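Local coordinates for kelch-like protein 7 (Homo sapiens, PDB 3II7) that serves as the substrate-recognising adapter of a CUL3-RBX1 E3 ubiquitin ligase through which substrate proteins are ubiquitinated and degraded, its kelch-repeat domain forming a six-bladed beta-propeller, at residues Cys41-Arg46 / Trp82-Gly87; Thr138-His143 / Ile152-Gly157; Val250-Gly255 / His264-Asn269. One frame throughout, in Å; residues are numbered along the deposited sequence. Where two conformers were deposited one is given.

Contact 1: Cys41-Arg46 / Trp82-Gly87; sequences CPFEKR and WYSKLG. With EDO (1,2-ethanediol), chain G; EDO (1,2-ethanediol), chain R; EDO (1,2-ethanediol), chain M; EDO (1,2-ethanediol), chain B.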
loop_
_atom_site.group_PDB
_atom_site.type_symbol
_atom_site.label_atom_id
_atom_site.label_comp_id
_atom_site.label_asym_id
_atom_site.label_seq_id
_atom_site.Cartn_x
_atom_site.Cartn_y
_atom_site.Cartn_z
ATOM N N CYS A 41 3.319 -3.650 19.763
ATOM C CA CYS A 41 3.521 -4.734 18.787
ATOM C C CYS A 41 4.650 -5.611 19.264
ATOM O O CYS A 41 5.764 -5.123 19.432
ATOM C CB CYS A 41 3.904 -4.181 17.443
ATOM S SG CYS A 41 4.220 -5.411 16.157
ATOM N N PRO A 42 4.384 -6.902 19.461
ATOM C CA PRO A 42 5.406 -7.813 19.967
ATOM C C PRO A 42 6.180 -8.568 18.857
ATOM O O PRO A 42 6.918 -9.503 19.149
ATOM C CB PRO A 42 4.571 -8.789 20.765
ATOM C CG PRO A 42 3.357 -8.963 19.922
ATOM C CD PRO A 42 3.093 -7.601 19.316
ATOM N N PHE A 43 6.029 -8.131 17.611
ATOM C CA PHE A 43 6.715 -8.755 16.453
ATOM C C PHE A 43 7.733 -7.824 15.852
ATOM O O PHE A 43 7.484 -6.614 15.703
ATOM C CB PHE A 43 5.702 -9.147 15.382
ATOM C CG PHE A 43 4.659 -10.118 15.873
ATOM C CD1 PHE A 43 5.015 -11.409 16.228
ATOM C CD2 PHE A 43 3.331 -9.745 15.977
ATOM C CE1 PHE A 43 4.069 -12.296 16.693
ATOM C CE2 PHE A 43 2.378 -10.635 16.443
ATOM C CZ PHE A 43 2.757 -11.913 16.801
ATOM N N GLU A 44 8.878 -8.399 15.487
ATOM C CA GLU A 44 9.964 -7.653 14.881
ATOM C C GLU A 44 9.593 -7.214 13.465
ATOM O O GLU A 44 8.717 -7.811 12.826
ATOM C CB GLU A 44 11.218 -8.503 14.855
ATOM C CG GLU A 44 11.777 -8.769 16.233
ATOM C CD GLU A 44 13.183 -9.329 16.198
ATOM O OE1 GLU A 44 13.533 -10.023 15.215
ATOM O OE2 GLU A 44 13.941 -9.067 17.156
ATOM N N LYS A 45 10.278 -6.183 12.981
ATOM C CA LYS A 45 10.081 -5.654 11.655
ATOM C C LYS A 45 10.244 -6.741 10.615
ATOM O O LYS A 45 11.155 -7.572 10.720
ATOM C CB LYS A 45 11.166 -4.631 11.318
ATOM C CG LYS A 45 11.201 -3.395 12.115
ATOM C CD LYS A 45 12.560 -2.669 11.939
ATOM C CE LYS A 45 12.589 -1.823 10.697
ATOM N NZ LYS A 45 11.780 -0.603 10.902
ATOM N N ARG A 46 9.381 -6.687 9.601
ATOM C CA ARG A 46 9.519 -7.485 8.399
ATOM C C ARG A 46 10.103 -6.629 7.296
ATOM O O ARG A 46 9.788 -5.420 7.199
ATOM C CB ARG A 46 8.161 -7.953 7.909
ATOM C CG ARG A 46 7.431 -8.862 8.829
ATOM C CD ARG A 46 6.224 -9.453 8.165
ATOM N NE ARG A 46 5.431 -10.240 9.100
ATOM C CZ ARG A 46 4.676 -11.299 8.775
ATOM N NH1 ARG A 46 4.605 -11.740 7.522
ATOM N NH2 ARG A 46 4.010 -11.941 9.715
ATOM N N TRP A 82 -3.066 -9.180 19.461
ATOM C CA TRP A 82 -2.464 -9.793 18.307
ATOM C C TRP A 82 -2.729 -11.277 18.272
ATOM O O TRP A 82 -2.767 -11.951 19.322
ATOM C CB TRP A 82 -0.951 -9.584 18.328
ATOM C CG TRP A 82 -0.515 -8.183 18.031
ATOM C CD1 TRP A 82 -0.360 -7.165 18.942
ATOM C CD2 TRP A 82 -0.149 -7.641 16.755
ATOM N NE1 TRP A 82 0.062 -6.015 18.299
ATOM C CE2 TRP A 82 0.218 -6.289 16.964
ATOM C CE3 TRP A 82 -0.091 -8.168 15.448
ATOM C CZ2 TRP A 82 0.628 -5.451 15.912
ATOM C CZ3 TRP A 82 0.326 -7.349 14.412
ATOM C CH2 TRP A 82 0.660 -5.989 14.643
ATOM N N TYR A 83 -2.865 -11.796 17.064
ATOM C CA TYR A 83 -2.908 -13.229 16.850
ATOM C C TYR A 83 -2.272 -13.598 15.517
ATOM O O TYR A 83 -1.949 -12.716 14.716
ATOM C CB TYR A 83 -4.337 -13.764 16.984
ATOM C CG TYR A 83 -5.323 -13.210 16.014
ATOM C CD1 TYR A 83 -5.684 -13.928 14.880
ATOM C CD2 TYR A 83 -5.962 -11.984 16.248
ATOM C CE1 TYR A 83 -6.625 -13.414 13.965
ATOM C CE2 TYR A 83 -6.914 -11.502 15.362
ATOM C CZ TYR A 83 -7.232 -12.217 14.230
ATOM O OH TYR A 83 -8.183 -11.741 13.346
ATOM N N SER A 84 -2.041 -14.889 15.291
ATOM C CA SER A 84 -1.345 -15.301 14.065
ATOM C C SER A 84 -2.027 -16.447 13.364
ATOM O O SER A 84 -2.517 -17.386 14.013
ATOM C CB SER A 84 0.096 -15.702 14.370
ATOM O OG SER A 84 0.797 -14.664 15.003
ATOM N N LYS A 85 -2.044 -16.362 12.039
ATOM C CA LYS A 85 -2.570 -17.399 11.155
ATOM C C LYS A 85 -1.484 -17.771 10.155
ATOM O O LYS A 85 -0.431 -17.201 10.182
ATOM C CB LYS A 85 -3.789 -16.856 10.427
ATOM C CG LYS A 85 -4.928 -16.514 11.348
ATOM C CD LYS A 85 -5.588 -17.796 11.856
ATOM C CE LYS A 85 -6.549 -17.531 12.981
ATOM N NZ LYS A 85 -6.848 -18.806 13.680
ATOM N N LEU A 86 -1.729 -18.774 9.308
ATOM C CA LEU A 86 -0.745 -19.106 8.293
ATOM C C LEU A 86 -0.960 -18.163 7.124
ATOM O O LEU A 86 -2.083 -17.791 6.823
ATOM C CB LEU A 86 -0.781 -20.599 7.918
ATOM C CG LEU A 86 -0.134 -21.505 8.998
ATOM C CD1 LEU A 86 -0.281 -23.010 8.647
ATOM C CD2 LEU A 86 1.362 -21.151 9.252
ATOM N N GLY A 87 0.141 -17.692 6.554
ATOM C CA GLY A 87 0.132 -16.579 5.635
ATOM C C GLY A 87 -0.065 -17.045 4.243
ATOM O O GLY A 87 -0.586 -18.149 4.036
HETATM C C1 EDO G . 6.697 -4.004 9.884
HETATM O O1 EDO G . 6.859 -5.419 9.764
HETATM C C2 EDO G . 7.370 -3.263 8.732
HETATM O O2 EDO G . 8.803 -3.488 8.745
HETATM C C1 EDO R . -5.115 -20.065 8.573
HETATM O O1 EDO R . -4.091 -20.219 9.576
HETATM C C2 EDO R . -4.581 -20.530 7.209
HETATM O O2 EDO R . -4.262 -21.936 7.213
HETATM C C1 EDO M . 13.949 -5.137 16.116
HETATM O O1 EDO M . 13.264 -5.217 17.367
HETATM C C2 EDO M . 13.132 -4.334 15.095
HETATM O O2 EDO M . 11.734 -4.539 15.264
HETATM C C1 EDO B . 5.637 -0.734 18.706
HETATM O O1 EDO B . 5.115 0.578 19.035
HETATM C C2 EDO B . 6.432 -1.323 19.865
HETATM O O2 EDO B . 5.606 -1.964 20.844
#
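Pro42 and Phe43 both lean on one face of the Trp82 indole. The aromatic part is an offset edge-to-face pair: the rim of the Phe43 ring is turned toward the indole face, the two planes standing at 78°. CE2 of Phe43 comes within 3.6 Å of CE3 of Trp82, on the six-membered ring. Over the five-membered ring the interaction is CH-pi instead, with CD of Pro42 3.6 Å from the centroid of that Trp82 ring and 17° off its normal. Proline suits this place because the C-H bonds of CD, next to the ring nitrogen, are somewhat polarised and so good CH-pi donors.

Sulfur makes the third kind of contact. With SG anti to the backbone N (chi1 179°), Cys41 meets the indole obliquely, SG lying 3.6 Å from CZ2 of Trp82. The same SG accepts a hydrogen bond from the Phe43 backbone N at 3.6 Å.

Together these join the loop after strand 35-38, within the first kelch repeat, to strand 81-86 of the second, an outermost strand of the propeller blade that begins with strand 50-54. NE1 of Trp82 is hydrogen-bonded to Arg40 O, just before the loop segment. An alanine in place of Trp82 would probably open a gap beneath Pro42 and Phe43 and deprive that carbonyl of its indole donor.

The other polar contacts are peripheral. Ser84 OG sits 3.8 Å from CZ of Phe43 but is hydrogen-bonded to Asp73, which also forms a salt bridge with Arg46. One ethanediol (chain B), probably from the crystallisation liquor, accepts a hydrogen bond through its O2 from Cys41 N at 3.0 Å.

Contact 2: Thr138-His143 / Ile152-Gly157; sequences TQRCSH and IYVCGG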
loop_
_atom_site.group_PDB
_atom_site.type_symbol
_atom_site.label_atom_id
_atom_site.label_comp_id
_atom_site.label_asym_id
_atom_site.label_seq_id
_atom_site.Cartn_x
_atom_site.Cartn_y
_atom_site.Cartn_z
ATOM N N THR A 138 0.415 -9.022 -16.012
ATOM C CA THR A 138 1.849 -8.678 -15.965
ATOM C C THR A 138 2.366 -8.914 -14.564
ATOM O O THR A 138 1.766 -8.458 -13.579
ATOM C CB THR A 138 2.077 -7.206 -16.323
ATOM O OG1 THR A 138 1.531 -6.922 -17.641
ATOM C CG2 THR A 138 3.570 -6.844 -16.252
ATOM N N GLN A 139 3.468 -9.642 -14.477
ATOM C CA GLN A 139 4.131 -9.885 -13.227
ATOM C C GLN A 139 4.660 -8.556 -12.687
ATOM O O GLN A 139 5.055 -7.670 -13.462
ATOM C CB GLN A 139 5.284 -10.875 -13.425
ATOM C CG GLN A 139 6.450 -10.329 -14.235
ATOM C CD GLN A 139 7.244 -11.407 -14.947
ATOM O OE1 GLN A 139 6.840 -11.886 -15.984
ATOM N NE2 GLN A 139 8.390 -11.782 -14.387
ATOM N N ARG A 140 4.665 -8.416 -11.372
ATOM C CA ARG A 140 5.112 -7.156 -10.756
ATOM C C ARG A 140 5.469 -7.275 -9.270
ATOM O O ARG A 140 4.908 -8.089 -8.586
ATOM C CB ARG A 140 4.077 -6.039 -10.954
ATOM C CG ARG A 140 2.727 -6.324 -10.559
ATOM C CD ARG A 140 1.765 -5.216 -11.055
ATOM N NE ARG A 140 1.142 -5.410 -12.391
ATOM C CZ ARG A 140 0.920 -4.445 -13.287
ATOM N NH1 ARG A 140 1.368 -3.212 -13.100
ATOM N NH2 ARG A 140 0.313 -4.721 -14.437
ATOM N N CYS A 141 6.466 -6.485 -8.848
ATOM C CA CYS A 141 6.867 -6.252 -7.442
ATOM C C CYS A 141 6.771 -4.757 -7.157
ATOM O O CYS A 141 7.014 -3.960 -8.058
ATOM C CB CYS A 141 8.336 -6.638 -7.226
ATOM S SG CYS A 141 8.703 -8.363 -7.251
ATOM N N SER A 142 6.516 -4.386 -5.904
ATOM C CA SER A 142 6.587 -2.993 -5.464
ATOM C C SER A 142 5.551 -2.140 -6.146
ATOM O O SER A 142 5.716 -0.946 -6.271
ATOM C CB SER A 142 7.991 -2.417 -5.700
ATOM O OG SER A 142 8.977 -3.196 -5.044
ATOM N N HIS A 143 4.498 -2.796 -6.590
ATOM C CA HIS A 143 3.341 -2.160 -7.168
ATOM C C HIS A 143 2.349 -1.732 -6.104
ATOM O O HIS A 143 2.389 -2.176 -4.968
ATOM C CB HIS A 143 2.627 -3.141 -8.125
ATOM C CG HIS A 143 2.273 -4.457 -7.485
ATOM N ND1 HIS A 143 3.233 -5.306 -6.977
ATOM C CD2 HIS A 143 1.077 -5.069 -7.276
ATOM C CE1 HIS A 143 2.642 -6.366 -6.453
ATOM N NE2 HIS A 143 1.339 -6.268 -6.656
ATOM N N ILE A 152 -10.577 -4.533 -7.906
ATOM C CA ILE A 152 -9.235 -4.498 -7.365
ATOM C C ILE A 152 -8.293 -4.035 -8.455
ATOM O O ILE A 152 -8.123 -4.710 -9.470
ATOM C CB ILE A 152 -8.838 -5.873 -6.868
ATOM C CG1 ILE A 152 -9.803 -6.287 -5.734
ATOM C CG2 ILE A 152 -7.341 -5.909 -6.388
ATOM C CD1 ILE A 152 -9.514 -7.566 -5.125
ATOM N N TYR A 153 -7.666 -2.892 -8.221
ATOM C CA TYR A 153 -6.797 -2.241 -9.203
ATOM C C TYR A 153 -5.351 -2.410 -8.802
ATOM O O TYR A 153 -4.979 -2.213 -7.631
ATOM C CB TYR A 153 -7.086 -0.762 -9.297
ATOM C CG TYR A 153 -8.438 -0.428 -9.835
ATOM C CD1 TYR A 153 -8.623 -0.074 -11.169
ATOM C CD2 TYR A 153 -9.552 -0.493 -9.025
ATOM C CE1 TYR A 153 -9.883 0.203 -11.665
ATOM C CE2 TYR A 153 -10.830 -0.202 -9.520
ATOM C CZ TYR A 153 -10.981 0.149 -10.855
ATOM O OH TYR A 153 -12.225 0.443 -11.360
ATOM N N VAL A 154 -4.528 -2.754 -9.777
ATOM C CA VAL A 154 -3.091 -2.788 -9.617
ATOM C C VAL A 154 -2.451 -1.819 -10.624
ATOM O O VAL A 154 -2.904 -1.740 -11.743
ATOM C CB VAL A 154 -2.574 -4.193 -9.908
ATOM C CG1 VAL A 154 -1.091 -4.186 -9.999
ATOM C CG2 VAL A 154 -3.036 -5.174 -8.836
ATOM N N CYS A 155 -1.395 -1.112 -10.223
ATOM C CA CYS A 155 -0.606 -0.351 -11.150
ATOM C C CYS A 155 0.831 -0.205 -10.731
ATOM O O CYS A 155 1.196 -0.151 -9.517
ATOM C CB CYS A 155 -1.172 1.001 -11.462
ATOM S SG CYS A 155 -1.218 2.066 -10.081
ATOM N N GLY A 156 1.633 -0.111 -11.746
ATOM C CA GLY A 156 3.066 0.083 -11.628
ATOM C C GLY A 156 3.774 -1.112 -11.022
ATOM O O GLY A 156 3.383 -2.263 -11.233
ATOM N N GLY A 157 4.833 -0.828 -10.297
ATOM C CA GLY A 157 5.749 -1.862 -9.833
ATOM C C GLY A 157 6.876 -2.069 -10.823
ATOM O O GLY A 157 7.048 -1.313 -11.789
#
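Val154 meets Arg140 and His143 in a buried part of a propeller blade, where the chain of the fourth kelch repeat passes from strand to the Gly156-Gly157 pair, the double glycine characteristic of kelch repeats. The loop carrying Arg140 and His143 belongs to the third repeat and leads into strand 144-148, the neighbour of strand 151-155 in the same sheet.

Along the second segment, Val154 makes the first contact. Its CG1, anti to the backbone N (chi1 169°), lies over one face of the Arg140 guanidinium and touches CD of Arg140; Val154 was modelled in two conformers, so the exact spacing is doubtful. The same methyl meets CD2 of His143, so that one branch of a compact residue touches both longer side chains. The His143 ring has CG of Arg140 over one face, and its NE2 is hydrogen-bonded to Ser107.

Cys155 turns its side chain away and offers only backbone, its O lying 3.6 Å from CB of His143. Gly156, with a positive phi of 67° that favours glycine, supplies the polar link: its O accepts a hydrogen bond from NH1 of Arg140 at 2.9 Å, in the carbonyl plane and on a lone pair. The buried guanidinium is held further by Ser170 O at NH1, by a salt bridge from NH2 to Glu172 and by a weak bond from NE to Thr138 O, and its charge is probably balanced by the Glu172 carboxylate.

Gly157 then passes so close to the loop that a side chain would collide with it: a CB would fall against both His143 CB and the Cys141 carbonyl oxygen, and Gly157 CA already lies 3.0 Å from Cys141 O.

Contact 3: Val250-Gly255 / His264-Asn269; sequences VYVLAG and HILEYN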
loop_
_atom_site.group_PDB
_atom_site.type_symbol
_atom_site.label_atom_id
_atom_site.label_comp_id
_atom_site.label_asym_id
_atom_site.label_seq_id
_atom_site.Cartn_x
_atom_site.Cartn_y
_atom_site.Cartn_z
ATOM N N VAL A 250 -5.537 13.332 1.189
ATOM C CA VAL A 250 -4.488 12.314 1.097
ATOM C C VAL A 250 -3.319 12.739 1.970
ATOM O O VAL A 250 -2.824 13.860 1.849
ATOM C CB VAL A 250 -3.980 12.103 -0.331
ATOM C CG1 VAL A 250 -2.864 11.007 -0.337
ATOM C CG2 VAL A 250 -5.170 11.726 -1.272
ATOM N N TYR A 251 -2.892 11.832 2.854
ATOM C CA TYR A 251 -1.812 12.094 3.814
ATOM C C TYR A 251 -0.596 11.294 3.423
ATOM O O TYR A 251 -0.698 10.083 3.243
ATOM C CB TYR A 251 -2.240 11.707 5.252
ATOM C CG TYR A 251 -3.432 12.463 5.739
ATOM C CD1 TYR A 251 -3.294 13.647 6.453
ATOM C CD2 TYR A 251 -4.714 12.019 5.454
ATOM C CE1 TYR A 251 -4.420 14.374 6.886
ATOM C CE2 TYR A 251 -5.836 12.728 5.888
ATOM C CZ TYR A 251 -5.686 13.903 6.588
ATOM O OH TYR A 251 -6.797 14.615 6.984
ATOM N N VAL A 252 0.540 11.965 3.269
ATOM C CA VAL A 252 1.849 11.292 3.086
ATOM C C VAL A 252 2.543 11.411 4.445
ATOM O O VAL A 252 2.936 12.514 4.884
ATOM C CB VAL A 252 2.690 11.908 1.995
ATOM C CG1 VAL A 252 4.001 11.135 1.814
ATOM C CG2 VAL A 252 1.890 11.965 0.647
ATOM N N LEU A 253 2.673 10.268 5.116
ATOM C CA LEU A 253 3.064 10.239 6.503
ATOM C C LEU A 253 4.503 9.780 6.698
ATOM O O LEU A 253 5.036 9.901 7.787
ATOM C CB LEU A 253 2.123 9.343 7.310
ATOM C CG LEU A 253 0.678 9.777 7.400
ATOM C CD1 LEU A 253 -0.102 8.778 8.269
ATOM C CD2 LEU A 253 0.558 11.193 7.952
ATOM N N ALA A 254 5.088 9.200 5.655
ATOM C CA ALA A 254 6.514 8.821 5.673
ATOM C C ALA A 254 7.011 8.697 4.243
ATOM O O ALA A 254 6.242 8.556 3.321
ATOM C CB ALA A 254 6.709 7.478 6.430
ATOM N N GLY A 255 8.304 8.758 4.073
ATOM C CA GLY A 255 8.909 8.510 2.770
ATOM C C GLY A 255 10.415 8.579 2.840
ATOM O O GLY A 255 10.980 9.331 3.630
ATOM N N HIS A 264 8.397 16.143 7.618
ATOM C CA HIS A 264 7.073 16.573 8.086
ATOM C C HIS A 264 6.028 16.078 7.130
ATOM O O HIS A 264 6.295 15.925 5.951
ATOM C CB HIS A 264 7.003 18.088 8.206
ATOM C CG HIS A 264 7.778 18.614 9.360
ATOM N ND1 HIS A 264 9.140 18.821 9.292
ATOM C CD2 HIS A 264 7.411 18.895 10.638
ATOM C CE1 HIS A 264 9.574 19.249 10.473
ATOM N NE2 HIS A 264 8.545 19.292 11.308
ATOM N N ILE A 265 4.827 15.810 7.631
ATOM C CA ILE A 265 3.810 15.196 6.804
ATOM C C ILE A 265 3.361 16.126 5.686
ATOM O O ILE A 265 3.436 17.360 5.803
ATOM C CB ILE A 265 2.567 14.676 7.628
ATOM C CG1 ILE A 265 1.732 15.821 8.167
ATOM C CG2 ILE A 265 3.012 13.749 8.796
ATOM C CD1 ILE A 265 0.362 15.396 8.673
ATOM N N LEU A 266 2.866 15.521 4.616
ATOM C CA LEU A 266 2.280 16.242 3.505
ATOM C C LEU A 266 0.774 15.932 3.453
ATOM O O LEU A 266 0.344 14.808 3.738
ATOM C CB LEU A 266 2.894 15.790 2.167
ATOM C CG LEU A 266 4.413 15.807 2.041
ATOM C CD1 LEU A 266 4.848 15.336 0.671
ATOM C CD2 LEU A 266 5.027 17.209 2.366
ATOM N N GLU A 267 -0.020 16.931 3.095
ATOM C CA GLU A 267 -1.469 16.767 3.019
ATOM C C GLU A 267 -1.941 17.298 1.684
ATOM O O GLU A 267 -1.577 18.399 1.288
ATOM C CB GLU A 267 -2.150 17.525 4.138
ATOM C CG GLU A 267 -1.678 17.155 5.505
ATOM C CD GLU A 267 -2.319 18.008 6.575
ATOM O OE1 GLU A 267 -3.546 17.915 6.755
ATOM O OE2 GLU A 267 -1.594 18.724 7.263
ATOM N N TYR A 268 -2.749 16.497 0.991
ATOM C CA TYR A 268 -3.305 16.871 -0.324
ATOM C C TYR A 268 -4.821 16.960 -0.244
ATOM O O TYR A 268 -5.480 15.972 0.112
ATOM C CB TYR A 268 -2.909 15.854 -1.381
ATOM C CG TYR A 268 -3.430 16.156 -2.789
ATOM C CD1 TYR A 268 -3.054 17.304 -3.464
ATOM C CD2 TYR A 268 -4.317 15.285 -3.427
ATOM C CE1 TYR A 268 -3.533 17.573 -4.736
ATOM C CE2 TYR A 268 -4.782 15.522 -4.678
ATOM C CZ TYR A 268 -4.402 16.683 -5.345
ATOM O OH TYR A 268 -4.936 16.919 -6.591
ATOM N N ASN A 269 -5.363 18.125 -0.587
ATOM C CA ASN A 269 -6.801 18.298 -0.641
ATOM C C ASN A 269 -7.274 17.977 -2.064
ATOM O O ASN A 269 -7.038 18.752 -2.990
ATOM C CB ASN A 269 -7.170 19.724 -0.247
ATOM C CG ASN A 269 -8.653 19.933 -0.171
ATOM O OD1 ASN A 269 -9.407 19.301 -0.901
ATOM N ND2 ASN A 269 -9.082 20.886 0.649
#
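Glu267 reaches across to Tyr251 from the neighbouring strand, and its chain can be followed outward. CB leaves the backbone on the sheet face that also carries the Tyr251 side chain. CG, anti to the carbonyl carbon (chi1 -56°), comes 4.0 Å from CD1 of Tyr251, an apolar methylene touching the ring. From CG the chain runs on extended, and at the tip OE1 stands 3.6 Å from CE1 of Tyr251, the carboxylate and ring planes only 19° apart. A glutamate suits the place because its CG methylene can touch an aromatic ring while its buried oxygens still find donors: OE1 is hydrogen-bonded to Tyr34 and OE2 to Asn278.

Tyr251 and Glu267 form a non-hydrogen-bonded pair of an antiparallel beta hairpin, strands 249-254 and 264-269, the two middle strands of a four-stranded propeller blade; both segments belong to the sixth kelch repeat. On either side of the pair lie hydrogen-bonded ones, Val250 with Tyr268 and Val252 with Leu266. Each is closed by two backbone bonds, among them Tyr268 N to Val250 O at 2.8 Å and Val252 N to Leu266 O at 2.9 Å.

The opposite face of the sheet carries Val250, Val252, Leu266 and Tyr268. CB of Val252 is 3.9 Å from CB of Leu266, and both side chains also touch Trp275 of strand 274-278. Beta-branched valines suit such extended backbone. Farther along, Leu253 and Ala254 form a classic beta bulge opposite Lys242. The Leu253 and Ile265 side chains run alongside each other in the same direction, CD2 of Leu253 resting 3.6 Å from CG2 of Ile265.

The three contacts follow one another along the chain, each closing before the next opens, and they belong to different sheets of the kelch propeller. Contact 1 lies at the surface, about 18 Å from the centre of the chain; it joins the loop between two blades to strand 81-86, at the edge of the second. Contact 2 is buried about 11 Å from that centre, at the blade that begins with strands 144-148 and 151-155, and contact 3 lies within the blade that ends with strands 264-269 and 274-278. Their centres are 22 to 27 Å apart and none touches another; contacts 2 and 3 lie on opposite sides of the chain's centre. Contact 1 thus links neighbouring blades, whereas contacts 2 and 3 each concern a single one.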